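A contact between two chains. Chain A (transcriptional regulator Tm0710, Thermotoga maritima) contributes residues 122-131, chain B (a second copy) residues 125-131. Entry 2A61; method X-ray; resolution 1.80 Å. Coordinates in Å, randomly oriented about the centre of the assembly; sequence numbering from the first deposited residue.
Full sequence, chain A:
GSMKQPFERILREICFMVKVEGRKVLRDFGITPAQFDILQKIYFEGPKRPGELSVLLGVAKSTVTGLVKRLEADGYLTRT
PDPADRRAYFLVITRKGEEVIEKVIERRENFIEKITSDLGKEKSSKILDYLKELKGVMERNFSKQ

Chain A, residues 122-131: EKSSKILDYL
Chain B 125-131: SKILDYL

Two tyrosines make the centre of this contact. A:Tyr130 and B:Tyr130 both point toward the opposing helix with chi1 in the m well (-71° and -81°), but chi2 differs, -33° against -83°, and the rings meet obliquely: centroids 5.2 Å apart, planes at 56°, A:Tyr130 CE2 to B:Tyr130 CD2 3.2 Å. They have the most area covered by the other stretch, 111 and 117 Å² of the 426 Å² buried in total.

Each tyrosine packs on the isoleucine of the other chain. B:Ile127 (m, t) lays CG1 over one face of the A:Tyr130 ring, 3.9 Å from its centroid, a CH-pi contact, and the same CG1 lies 3.6 Å from A:Tyr130 CG. A:Ile127, also m, t, places CG1 3.4 Å from B:Tyr130 CD1, obliquely to that ring. Both isoleucines leave the backbone sideways and bring their ends nearer, a good use of an extended, branched apolar chain. A:Leu131 and B:Leu131, again m, t, meet at CD2 to CD2, 4.0 Å.

The scaffold is two continuous helices, phi/psi near -64/-42, held by i to i+4 backbone hydrogen bonds. Their axes approach to 10.3 Å at a signed crossing angle of -124°, and the register pairs the CA atoms of A:Ile127 with B:Tyr130 and of A:Tyr130 with B:Ile127, both at 6.4 Å.

Outward, lysines lend their methylenes. A:Lys123 CG sits at the edge of the B:Tyr130 ring, 4.0 Å from CE1, and B:Lys126 CD lies 3.6 Å from A:Tyr130 OH. A:Lys126 starts toward the partner, but its end leads away, and its NZ forms a salt bridge with A:Glu122 OE2 at 2.9 Å, one turn back. No hydrogen bond or salt bridge crosses between the stretches; packing alone joins them.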

# COMPACT_ATOMS: atom_id res chain seq x y z
N GLU A 122 14.71 22.48 -13.40
CA GLU A 122 15.98 21.78 -13.71
C GLU A 122 16.18 20.57 -12.80
O GLU A 122 16.42 19.47 -13.27
CB GLU A 122 17.19 22.74 -13.61
CG GLU A 122 18.59 22.14 -13.91
CD GLU A 122 19.76 23.15 -13.65
OE1 GLU A 122 19.48 24.36 -13.44
OE2 GLU A 122 20.95 22.74 -13.64
N LYS A 123 16.03 20.77 -11.49
CA LYS A 123 16.20 19.66 -10.56
C LYS A 123 15.09 18.59 -10.71
O LYS A 123 15.37 17.40 -10.66
CB LYS A 123 16.27 20.19 -9.14
CG LYS A 123 16.55 19.14 -8.11
CD LYS A 123 16.93 19.81 -6.81
CE LYS A 123 18.31 20.38 -6.88
NZ LYS A 123 18.44 21.29 -5.73
N SER A 124 13.84 19.02 -10.88
CA SER A 124 12.73 18.08 -11.10
C SER A 124 12.96 17.20 -12.32
O SER A 124 12.59 16.03 -12.28
CB SER A 124 11.38 18.82 -11.25
OG SER A 124 11.11 19.57 -10.07
N SER A 125 13.49 17.78 -13.40
CA SER A 125 13.84 17.05 -14.63
C SER A 125 14.90 15.99 -14.39
O SER A 125 14.76 14.84 -14.83
CB SER A 125 14.31 18.01 -15.72
OG SER A 125 13.22 18.80 -16.18
N LYS A 126 15.96 16.39 -13.68
CA LYS A 126 17.03 15.47 -13.30
C LYS A 126 16.46 14.30 -12.51
O LYS A 126 16.79 13.14 -12.80
CB LYS A 126 18.11 16.16 -12.47
CG LYS A 126 19.38 16.48 -13.21
CD LYS A 126 19.49 17.98 -13.51
CE LYS A 126 20.94 18.36 -13.85
NZ LYS A 126 21.22 19.81 -13.59
N ILE A 127 15.62 14.60 -11.52
CA ILE A 127 15.03 13.61 -10.64
C ILE A 127 14.08 12.70 -11.42
O ILE A 127 14.07 11.49 -11.20
CB ILE A 127 14.35 14.25 -9.40
CG1 ILE A 127 15.40 14.79 -8.43
CG2 ILE A 127 13.41 13.27 -8.67
CD1 ILE A 127 14.86 15.68 -7.34
N LEU A 128 13.31 13.28 -12.34
CA LEU A 128 12.43 12.47 -13.18
C LEU A 128 13.22 11.48 -14.06
O LEU A 128 12.87 10.31 -14.16
CB LEU A 128 11.45 13.33 -14.00
CG LEU A 128 10.28 12.56 -14.65
CD1 LEU A 128 9.69 11.49 -13.73
CD2 LEU A 128 9.22 13.49 -15.16
N ASP A 129 14.32 11.94 -14.64
CA ASP A 129 15.19 11.03 -15.41
C ASP A 129 15.73 9.89 -14.56
O ASP A 129 15.76 8.76 -15.02
CB ASP A 129 16.34 11.77 -16.08
CG ASP A 129 15.88 12.63 -17.25
OD1 ASP A 129 14.79 12.36 -17.79
OD2 ASP A 129 16.60 13.59 -17.61
N TYR A 130 16.13 10.19 -13.32
CA TYR A 130 16.60 9.14 -12.41
C TYR A 130 15.53 8.14 -12.07
O TYR A 130 15.81 6.95 -11.97
CB TYR A 130 17.16 9.72 -11.11
CG TYR A 130 18.48 10.42 -11.26
CD1 TYR A 130 19.41 10.00 -12.20
CD2 TYR A 130 18.80 11.51 -10.44
CE1 TYR A 130 20.64 10.66 -12.34
CE2 TYR A 130 20.02 12.18 -10.58
CZ TYR A 130 20.93 11.74 -11.52
OH TYR A 130 22.14 12.40 -11.65
N LEU A 131 14.31 8.64 -11.82
CA LEU A 131 13.17 7.77 -11.49
C LEU A 131 12.78 6.90 -12.68
O LEU A 131 12.39 5.75 -12.50
CB LEU A 131 11.95 8.59 -11.01
CG LEU A 131 12.07 9.33 -9.66
CD1 LEU A 131 10.99 10.37 -9.53
CD2 LEU A 131 12.00 8.36 -8.47
N SER B 125 24.78 6.54 -5.91
CA SER B 125 24.94 7.53 -4.86
C SER B 125 24.30 8.88 -5.20
O SER B 125 23.80 9.57 -4.31
CB SER B 125 26.42 7.71 -4.49
OG SER B 125 26.91 6.57 -3.77
N LYS B 126 24.33 9.25 -6.48
CA LYS B 126 23.66 10.47 -6.95
C LYS B 126 22.14 10.34 -6.87
O LYS B 126 21.46 11.27 -6.44
CB LYS B 126 24.08 10.81 -8.38
CG LYS B 126 24.23 12.32 -8.64
CD LYS B 126 25.24 12.55 -9.78
CE LYS B 126 25.74 14.00 -9.85
NZ LYS B 126 26.35 14.28 -11.19
N ILE B 127 21.62 9.16 -7.26
CA ILE B 127 20.19 8.88 -7.17
C ILE B 127 19.75 8.88 -5.71
O ILE B 127 18.70 9.43 -5.39
CB ILE B 127 19.78 7.58 -7.90
CG1 ILE B 127 20.00 7.74 -9.41
CG2 ILE B 127 18.29 7.24 -7.62
CD1 ILE B 127 19.55 6.57 -10.28
N LEU B 128 20.52 8.28 -4.80
CA LEU B 128 20.21 8.39 -3.37
C LEU B 128 20.20 9.85 -2.86
O LEU B 128 19.26 10.25 -2.12
CB LEU B 128 21.14 7.53 -2.51
CG LEU B 128 20.83 7.39 -1.02
CD1 LEU B 128 19.42 6.86 -0.81
CD2 LEU B 128 21.86 6.51 -0.31
N ASP B 129 21.22 10.64 -3.24
CA ASP B 129 21.25 12.06 -2.89
C ASP B 129 19.97 12.77 -3.35
O ASP B 129 19.39 13.56 -2.60
CB ASP B 129 22.44 12.79 -3.53
CG ASP B 129 23.79 12.43 -2.88
OD1 ASP B 129 23.82 11.84 -1.78
OD2 ASP B 129 24.83 12.75 -3.52
N TYR B 130 19.54 12.50 -4.59
CA TYR B 130 18.32 13.12 -5.14
C TYR B 130 17.03 12.61 -4.46
O TYR B 130 16.08 13.39 -4.29
CB TYR B 130 18.27 12.99 -6.67
CG TYR B 130 19.12 14.04 -7.35
CD1 TYR B 130 18.62 15.31 -7.58
CD2 TYR B 130 20.43 13.76 -7.77
CE1 TYR B 130 19.37 16.30 -8.22
CE2 TYR B 130 21.21 14.75 -8.41
CZ TYR B 130 20.67 16.02 -8.63
OH TYR B 130 21.40 17.04 -9.25
N LEU B 131 17.01 11.34 -4.07
CA LEU B 131 15.85 10.77 -3.38
C LEU B 131 15.70 11.38 -1.99
O LEU B 131 14.57 11.60 -1.53
CB LEU B 131 15.97 9.24 -3.25
CG LEU B 131 15.67 8.39 -4.49
CD1 LEU B 131 15.61 6.94 -4.04
CD2 LEU B 131 14.39 8.77 -5.23